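Local coordinates for beta-lactamase (Klebsiella pneumoniae, PDB 6KBY), which probably hydrolyses beta-lactam antibiotics to substituted beta-amino acids as a class C enzyme, and binds adenosine monophosphate covalently at its active site, at residues A[132-135]-A[136-140]; A[101-105]-A[106-110]; A[161-164]-A[165-168]; A[83-87]-A[88-92]. All coordinates share one frame; numbering follows the deposited sequence.

Interaction 1 of 4, residues A[132-135]-A[136-140]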
# COMPACT_ATOMS: atom_id res chain seq x y z
N LYS A 132 -3.02 -5.76 23.44
CA LYS A 132 -1.92 -6.68 23.17
C LYS A 132 -2.36 -8.03 22.64
O LYS A 132 -1.57 -8.68 21.94
CB LYS A 132 -1.09 -6.90 24.45
CG LYS A 132 -0.53 -5.63 25.06
CD LYS A 132 0.38 -4.91 24.08
CE LYS A 132 0.99 -3.66 24.71
NZ LYS A 132 1.89 -2.95 23.76
N ASN A 133 -3.58 -8.47 22.94
CA ASN A 133 -4.01 -9.81 22.56
C ASN A 133 -5.44 -9.77 22.04
O ASN A 133 -6.12 -8.74 22.09
CB ASN A 133 -3.87 -10.80 23.73
CG ASN A 133 -4.66 -10.37 24.96
OD1 ASN A 133 -5.83 -10.01 24.86
ND2 ASN A 133 -4.01 -10.42 26.12
N THR A 134 -5.89 -10.92 21.54
CA THR A 134 -7.21 -11.00 20.92
C THR A 134 -8.32 -10.72 21.92
O THR A 134 -9.34 -10.11 21.58
CB THR A 134 -7.40 -12.37 20.27
OG1 THR A 134 -6.33 -12.60 19.34
CG2 THR A 134 -8.73 -12.44 19.53
N THR A 135 -8.15 -11.16 23.17
CA THR A 135 -9.15 -10.89 24.20
C THR A 135 -9.37 -9.39 24.38
O THR A 135 -10.51 -8.91 24.37
CB THR A 135 -8.71 -11.53 25.52
OG1 THR A 135 -8.63 -12.95 25.37
CG2 THR A 135 -9.71 -11.20 26.63
N GLN A 136 -8.28 -8.64 24.54
CA GLN A 136 -8.39 -7.20 24.69
C GLN A 136 -8.93 -6.54 23.42
O GLN A 136 -9.70 -5.58 23.49
CB GLN A 136 -7.02 -6.62 25.04
CG GLN A 136 -6.47 -7.15 26.36
CD GLN A 136 -4.98 -6.92 26.50
OE1 GLN A 136 -4.26 -6.78 25.52
NE2 GLN A 136 -4.51 -6.89 27.75
N LEU A 137 -8.52 -7.05 22.26
CA LEU A 137 -9.01 -6.50 20.99
C LEU A 137 -10.52 -6.65 20.89
O LEU A 137 -11.23 -5.69 20.56
CB LEU A 137 -8.33 -7.21 19.82
CG LEU A 137 -8.85 -6.87 18.42
CD1 LEU A 137 -8.53 -5.43 18.06
CD2 LEU A 137 -8.28 -7.83 17.38
N MET A 138 -11.03 -7.86 21.16
CA MET A 138 -12.46 -8.09 21.04
C MET A 138 -13.25 -7.28 22.06
O MET A 138 -14.35 -6.82 21.76
CB MET A 138 -12.77 -9.59 21.16
CG MET A 138 -12.27 -10.41 19.98
SD MET A 138 -13.03 -9.95 18.41
CE MET A 138 -12.09 -10.98 17.28
N ALA A 139 -12.70 -7.09 23.26
CA ALA A 139 -13.38 -6.26 24.25
C ALA A 139 -13.50 -4.82 23.76
O ALA A 139 -14.55 -4.18 23.92
CB ALA A 139 -12.65 -6.33 25.59
N TYR A 140 -12.43 -4.30 23.16
CA TYR A 140 -12.48 -2.95 22.61
C TYR A 140 -13.51 -2.85 21.49
O TYR A 140 -14.33 -1.93 21.46
CB TYR A 140 -11.09 -2.55 22.10
CG TYR A 140 -11.07 -1.22 21.39
CD1 TYR A 140 -11.14 -0.03 22.10
CD2 TYR A 140 -11.01 -1.14 20.00
CE1 TYR A 140 -11.14 1.19 21.46
CE2 TYR A 140 -11.01 0.08 19.35
CZ TYR A 140 -11.07 1.24 20.08
OH TYR A 140 -11.07 2.46 19.45
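Asn-133 and Gln-136 reach toward each other's backbone through their first torsions. The CG of Asn-133 sits between its backbone N and carbonyl carbon (chi1 58°), which aims OD1 forward along the chain. The CG of Gln-136 lies beside its own backbone N (chi1 -61°), and an extended chain carries the amide back past the start of the helix. The two side chains cross at about a right angle.

Asn-133 OD1 accepts from Gln-136 N at 2.8 Å, nearly in line with its C=O bond. Gln-136 OE1 takes two backbone donors. Lys-132 N reaches Gln-136 OE1 at 2.6 Å. Asn-133 N meets Gln-136 OE1 at 3.2 Å, from above the amide plane. This is a capping box at the N terminus of helix 134-143, with Asn-133 as N-cap.

Regular helix bonds follow, from Leu-137 N to Asn-133 O at 2.9 Å and from Met-138 N to Thr-134 O at 2.8 Å. Just before the cap, Lys-132 NZ forms a long, weak ion pair with Glu-221, a residue that binds AMP. Three backbone N-H groups thus find side-chain acceptors before the helical pattern takes over. The paired donors on OE1 probably polarise the Gln-136 amide and fix its rotation.

Interaction 2 of 4, residues A[101-105]-A[106-110]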
# COMPACT_ATOMS: atom_id res chain seq x y z
N PRO A 101 -18.43 -13.56 14.64
CA PRO A 101 -19.65 -13.72 15.45
C PRO A 101 -19.54 -13.19 16.86
O PRO A 101 -20.58 -12.83 17.45
CB PRO A 101 -19.89 -15.24 15.43
CG PRO A 101 -19.13 -15.73 14.23
CD PRO A 101 -17.94 -14.84 14.11
N GLU A 102 -18.34 -13.11 17.43
CA GLU A 102 -18.17 -12.50 18.75
C GLU A 102 -18.67 -11.06 18.78
O GLU A 102 -19.06 -10.57 19.85
CB GLU A 102 -16.70 -12.53 19.16
CG GLU A 102 -16.01 -13.86 19.00
CD GLU A 102 -15.18 -13.94 17.73
OE1 GLU A 102 -15.77 -14.12 16.64
OE2 GLU A 102 -13.93 -13.81 17.80
N LEU A 103 -18.69 -10.39 17.64
CA LEU A 103 -19.12 -9.00 17.55
C LEU A 103 -20.61 -8.84 17.25
O LEU A 103 -21.07 -7.71 17.10
CB LEU A 103 -18.28 -8.26 16.50
CG LEU A 103 -16.78 -8.27 16.77
CD1 LEU A 103 -16.01 -7.46 15.73
CD2 LEU A 103 -16.48 -7.75 18.17
N ARG A 104 -21.36 -9.93 17.16
CA ARG A 104 -22.79 -9.80 16.92
C ARG A 104 -23.46 -9.13 18.11
O ARG A 104 -23.17 -9.44 19.27
CB ARG A 104 -23.40 -11.17 16.62
CG ARG A 104 -23.00 -11.67 15.24
CD ARG A 104 -23.36 -13.12 15.00
NE ARG A 104 -22.92 -13.55 13.68
CZ ARG A 104 -23.01 -14.79 13.22
NH1 ARG A 104 -23.54 -15.74 13.98
NH2 ARG A 104 -22.58 -15.08 12.00
N GLY A 105 -24.33 -8.17 17.81
CA GLY A 105 -24.93 -7.34 18.83
C GLY A 105 -24.21 -6.03 19.09
O GLY A 105 -24.76 -5.17 19.78
N SER A 106 -23.01 -5.85 18.53
CA SER A 106 -22.22 -4.64 18.72
C SER A 106 -22.47 -3.67 17.56
O SER A 106 -23.29 -3.91 16.68
CB SER A 106 -20.73 -5.00 18.80
OG SER A 106 -20.21 -5.27 17.51
N SER A 107 -21.72 -2.57 17.57
CA SER A 107 -21.79 -1.63 16.45
C SER A 107 -21.39 -2.27 15.14
O SER A 107 -21.76 -1.76 14.07
CB SER A 107 -20.90 -0.42 16.72
OG SER A 107 -21.38 0.31 17.84
N PHE A 108 -20.67 -3.38 15.18
CA PHE A 108 -20.27 -4.05 13.95
C PHE A 108 -21.41 -4.79 13.26
O PHE A 108 -21.20 -5.31 12.15
CB PHE A 108 -19.03 -4.92 14.20
CG PHE A 108 -17.81 -4.10 14.43
CD1 PHE A 108 -17.13 -3.55 13.35
CD2 PHE A 108 -17.37 -3.80 15.71
CE1 PHE A 108 -16.02 -2.77 13.54
CE2 PHE A 108 -16.25 -3.01 15.91
CZ PHE A 108 -15.58 -2.49 14.82
N ASP A 109 -22.60 -4.82 13.86
CA ASP A 109 -23.79 -5.22 13.12
C ASP A 109 -24.10 -4.25 11.99
O ASP A 109 -24.85 -4.60 11.07
CB ASP A 109 -25.02 -5.25 14.03
CG ASP A 109 -25.02 -6.40 15.02
OD1 ASP A 109 -24.19 -7.32 14.93
OD2 ASP A 109 -25.90 -6.39 15.91
N HIS A 110 -23.57 -3.03 12.05
CA HIS A 110 -23.92 -1.97 11.10
C HIS A 110 -22.71 -1.45 10.34
O HIS A 110 -22.80 -0.38 9.72
CB HIS A 110 -24.64 -0.83 11.82
CG HIS A 110 -25.86 -1.28 12.57
ND1 HIS A 110 -26.93 -1.88 11.96
CD2 HIS A 110 -26.16 -1.22 13.89
CE1 HIS A 110 -27.85 -2.17 12.86
NE2 HIS A 110 -27.41 -1.78 14.04
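Leu-103 to Ser-106 form a type II beta turn, closed by Ser-106 N donating to Leu-103 O at 3.0 Å. Gly-105 takes the third position with positive phi (94°), as is common in type II turns. Short 3-10 segments flank the turn, at 101-103 and 108-109.

The hydroxyl of Ser-106 doubles the closure. Its OG lies between the backbone N and the carbonyl carbon (chi1 77°), which turns it back toward Leu-103 O. Ser-106 OG donates to Leu-103 O at 2.6 Å, in the carbonyl plane and on a lone pair. The N-H of Ser-106 reaches the same oxygen from above that plane. Ser-106 OG also accepts from Phe-108 N at 3.0 Å, so one hydroxyl links the turn to the next 3-10 segment.

Asp-109 grips the turn at Gly-105. Asp-109 OD1 accepts from Gly-105 N at 3.0 Å, on the syn side of the carboxylate and 24° out of its plane, and OD2 adds a weak bond to the same N-H. Asp-109 OD1 is also bonded to Ser-97 OG, while Arg-104 turns to the carbonyl groups of Ser-97 and His-98.

Leu-103 and Phe-108 form the apolar part. They run side by side and point the same way. Leu-103 CD1 meets Phe-108 CD2 at 3.9 Å, oblique to the ring. Phe-108 also stacks with Trp-144, and both side chains touch Leu-141 of helix 134-143.

The arrangement is a type II beta turn followed by an ST turn at Ser-106, within the loop that joins helices 96-99 and 113-117.

Interaction 3 of 4, residues A[161-164]-A[165-168]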
# COMPACT_ATOMS: atom_id res chain seq x y z
N THR A 161 -8.35 -1.68 8.57
CA THR A 161 -7.57 -2.52 7.66
C THR A 161 -7.25 -3.86 8.31
O THR A 161 -7.27 -4.91 7.66
CB THR A 161 -6.28 -1.82 7.25
OG1 THR A 161 -6.56 -0.50 6.79
CG2 THR A 161 -5.59 -2.60 6.16
N GLY A 162 -6.94 -3.83 9.61
CA GLY A 162 -6.72 -5.07 10.33
C GLY A 162 -7.91 -6.00 10.25
O GLY A 162 -7.75 -7.20 9.99
N LEU A 163 -9.11 -5.46 10.46
CA LEU A 163 -10.31 -6.29 10.36
C LEU A 163 -10.51 -6.82 8.96
O LEU A 163 -10.91 -7.97 8.78
CB LEU A 163 -11.55 -5.49 10.80
CG LEU A 163 -11.59 -5.15 12.29
CD1 LEU A 163 -12.83 -4.34 12.63
CD2 LEU A 163 -11.51 -6.41 13.15
N LEU A 164 -10.26 -5.99 7.94
CA LEU A 164 -10.39 -6.45 6.56
C LEU A 164 -9.54 -7.69 6.31
O LEU A 164 -10.03 -8.70 5.77
CB LEU A 164 -9.99 -5.33 5.60
CG LEU A 164 -10.05 -5.67 4.11
CD1 LEU A 164 -11.50 -5.77 3.65
CD2 LEU A 164 -9.27 -4.64 3.30
N GLY A 165 -8.26 -7.62 6.67
CA GLY A 165 -7.38 -8.75 6.42
C GLY A 165 -7.71 -9.95 7.29
O GLY A 165 -7.64 -11.10 6.84
N MET A 166 -8.07 -9.70 8.55
CA MET A 166 -8.44 -10.78 9.45
C MET A 166 -9.65 -11.55 8.92
O MET A 166 -9.66 -12.79 8.91
CB MET A 166 -8.75 -10.18 10.82
CG MET A 166 -9.08 -11.18 11.92
SD MET A 166 -9.68 -10.32 13.40
CE MET A 166 -11.40 -10.10 12.97
N ILE A 167 -10.67 -10.83 8.46
CA ILE A 167 -11.87 -11.46 7.92
C ILE A 167 -11.54 -12.22 6.65
O ILE A 167 -12.01 -13.35 6.44
CB ILE A 167 -12.95 -10.39 7.69
CG1 ILE A 167 -13.51 -9.90 9.03
CG2 ILE A 167 -14.07 -10.92 6.81
CD1 ILE A 167 -14.33 -8.62 8.91
N ALA A 168 -10.74 -11.62 5.77
CA ALA A 168 -10.37 -12.28 4.53
C ALA A 168 -9.65 -13.60 4.81
O ALA A 168 -9.98 -14.63 4.22
CB ALA A 168 -9.48 -11.36 3.70
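Leu-163 and Met-166 touch along one buried helix, 158-171, in a local contact between neighbouring turns. The helix lies in the helical part of the fold, packed against helices 72-86 and 96-99.

Four backbone bonds hold these two turns. Gly-165 N donates to Thr-161 O at 3.1 Å, and Met-166 N to Gly-162 O at 2.9 Å. Ile-167 N donates to Leu-163 O at 2.9 Å, and Ala-168 N to Leu-164 O at 3.0 Å. This is the regular i to i+4 pattern of an alpha helix.

The side chains of Leu-163 and Met-166 lie alongside each other and point the same way. Met-166 runs extended through chi1 and chi2, then bends at chi3 (84°). The bend brings Met-166 CE to 3.7 Å from Leu-163 CD2. The meeting is purely apolar, methyl on methyl. Ile-167 folds CG1 and CD1 back over the carbonyl of Leu-163, with Ile-167 CG1 at 3.2 Å from Leu-163 O. Ala-168 CB rests at 3.4 Å from Leu-164 O.

The faces of the helix have different neighbours. Leu-164 and Ala-168 pack on Ala-81 of helix 72-86. Ile-167 meets Val-96 and Tyr-99 of helix 96-99. Thr-161 touches Lys-74, and its OG1 is bonded to Ser-157 O.

The side chain of Thr-161 lies about 7 Å from that of Ser-71, which binds AMP covalently. Ser-71 and Lys-74 fit the SxxK pattern of serine beta-lactamases. The contact is thus two turns of a core alpha helix whose N-terminal part borders the active site.

Interaction 4 of 4, residues A[83-87]-A[88-92]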
# COMPACT_ATOMS: atom_id res chain seq x y z
N TYR A 83 -9.42 -11.49 -3.28
CA TYR A 83 -9.25 -12.89 -3.64
C TYR A 83 -10.29 -13.76 -2.97
O TYR A 83 -10.90 -14.63 -3.61
CB TYR A 83 -7.83 -13.33 -3.28
CG TYR A 83 -7.52 -14.77 -3.60
CD1 TYR A 83 -7.35 -15.19 -4.91
CD2 TYR A 83 -7.36 -15.70 -2.59
CE1 TYR A 83 -7.05 -16.51 -5.21
CE2 TYR A 83 -7.06 -17.02 -2.87
CZ TYR A 83 -6.90 -17.41 -4.18
OH TYR A 83 -6.61 -18.73 -4.48
N ALA A 84 -10.55 -13.53 -1.68
CA ALA A 84 -11.61 -14.26 -1.00
C ALA A 84 -12.96 -14.00 -1.65
O ALA A 84 -13.78 -14.91 -1.79
CB ALA A 84 -11.63 -13.88 0.48
N GLN A 85 -13.20 -12.75 -2.06
CA GLN A 85 -14.48 -12.40 -2.66
C GLN A 85 -14.68 -13.10 -3.99
O GLN A 85 -15.72 -13.75 -4.22
CB GLN A 85 -14.57 -10.88 -2.80
CG GLN A 85 -15.92 -10.36 -3.25
CD GLN A 85 -15.96 -10.14 -4.74
OE1 GLN A 85 -15.15 -9.40 -5.29
NE2 GLN A 85 -16.92 -10.78 -5.40
N VAL A 86 -13.70 -13.02 -4.89
CA VAL A 86 -13.85 -13.67 -6.18
C VAL A 86 -13.85 -15.19 -6.06
O VAL A 86 -14.35 -15.88 -6.95
CB VAL A 86 -12.85 -13.13 -7.22
CG1 VAL A 86 -12.96 -11.62 -7.34
CG2 VAL A 86 -11.44 -13.56 -6.88
N SER A 87 -13.31 -15.73 -4.96
CA SER A 87 -13.35 -17.16 -4.69
C SER A 87 -14.65 -17.60 -4.04
O SER A 87 -14.78 -18.79 -3.71
CB SER A 87 -12.19 -17.55 -3.77
OG SER A 87 -10.94 -17.29 -4.37
N GLY A 88 -15.59 -16.69 -3.83
CA GLY A 88 -16.88 -17.06 -3.26
C GLY A 88 -16.91 -17.21 -1.76
O GLY A 88 -17.88 -17.76 -1.24
N LYS A 89 -15.89 -16.73 -1.05
CA LYS A 89 -15.79 -16.92 0.39
C LYS A 89 -16.20 -15.70 1.19
O LYS A 89 -16.36 -15.81 2.41
CB LYS A 89 -14.35 -17.30 0.78
CG LYS A 89 -13.81 -18.51 0.03
CD LYS A 89 -14.66 -19.74 0.28
CE LYS A 89 -14.19 -20.90 -0.57
NZ LYS A 89 -12.74 -20.79 -0.89
N LEU A 90 -16.40 -14.56 0.54
CA LEU A 90 -16.60 -13.29 1.22
C LEU A 90 -17.51 -12.44 0.35
O LEU A 90 -17.33 -12.39 -0.87
CB LEU A 90 -15.22 -12.62 1.37
CG LEU A 90 -15.03 -11.27 2.04
CD1 LEU A 90 -13.58 -11.14 2.44
CD2 LEU A 90 -15.38 -10.15 1.09
N SER A 91 -18.49 -11.79 0.97
CA SER A 91 -19.24 -10.72 0.32
C SER A 91 -18.93 -9.41 1.03
O SER A 91 -19.10 -9.29 2.25
CB SER A 91 -20.75 -10.96 0.38
OG SER A 91 -21.40 -9.77 -0.04
N LEU A 92 -18.49 -8.41 0.25
CA LEU A 92 -18.10 -7.14 0.83
C LEU A 92 -19.27 -6.39 1.45
O LEU A 92 -19.06 -5.57 2.36
CB LEU A 92 -17.43 -6.27 -0.23
CG LEU A 92 -16.12 -6.83 -0.80
CD1 LEU A 92 -15.68 -6.02 -2.00
CD2 LEU A 92 -15.05 -6.80 0.27
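Ala-84 and Leu-90 form the close-packed side of this contact. The CG of Leu-90 is anti to its backbone N (chi1 -180°), and the chain leads back along the last turn of helix 72-86. Leu-90 CD1 meets Ala-84 CB at 3.9 Å, and Leu-90 CD2 lies 4.0 Å from Gln-85 CB. Leu-90 O also receives a CA-H contact from Gln-85 CA at 3.4 Å. Both Ala-84 and Leu-90 are buried, and Ala-84 also touches Ser-171 and Leu-172.

The backbone makes the return possible through a Schellman motif. Gly-88 has positive phi (81°) and ends the helix. Lys-89 N donates to Ala-84 O at 2.9 Å, and Gly-88 N to Gln-85 O at 3.0 Å, the latter from well above the carbonyl plane. Ser-87 OG turns back and donates to Tyr-83 O at 2.8 Å. Ser-87 N reaches that oxygen from the opposite face. Ser-87 OG also sits over the centre of the Tyr-83 ring, 3.9 Å above its plane.

Two parts are looser. At one, exposed Lys-89 bends at chi2 and chi4 past Ser-87 O. At the other, Gln-85 CG lies 4.3 Å from Leu-92 CG.

From the N terminus, interaction 4 comes first, ending helix 72-86 and starting the loop to helix 96-99. Interaction 2 follows, folding the loop between helices 96-99 and 113-117. Interaction 1 then starts helix 134-143, and interaction 3 lies within helix 158-171. The four run in series; none nests in or crosses another. They meet in space, however. Met-138 of interaction 1 packs on Glu-102 and Leu-103 of interaction 2. Phe-108 of interaction 2 reaches Leu-163 of interaction 3. Ala-168 of interaction 3 packs against Leu-90 and Ala-84 of interaction 4. Helix 158-171 thus ties the 101-110 loop to the end of helix 72-86.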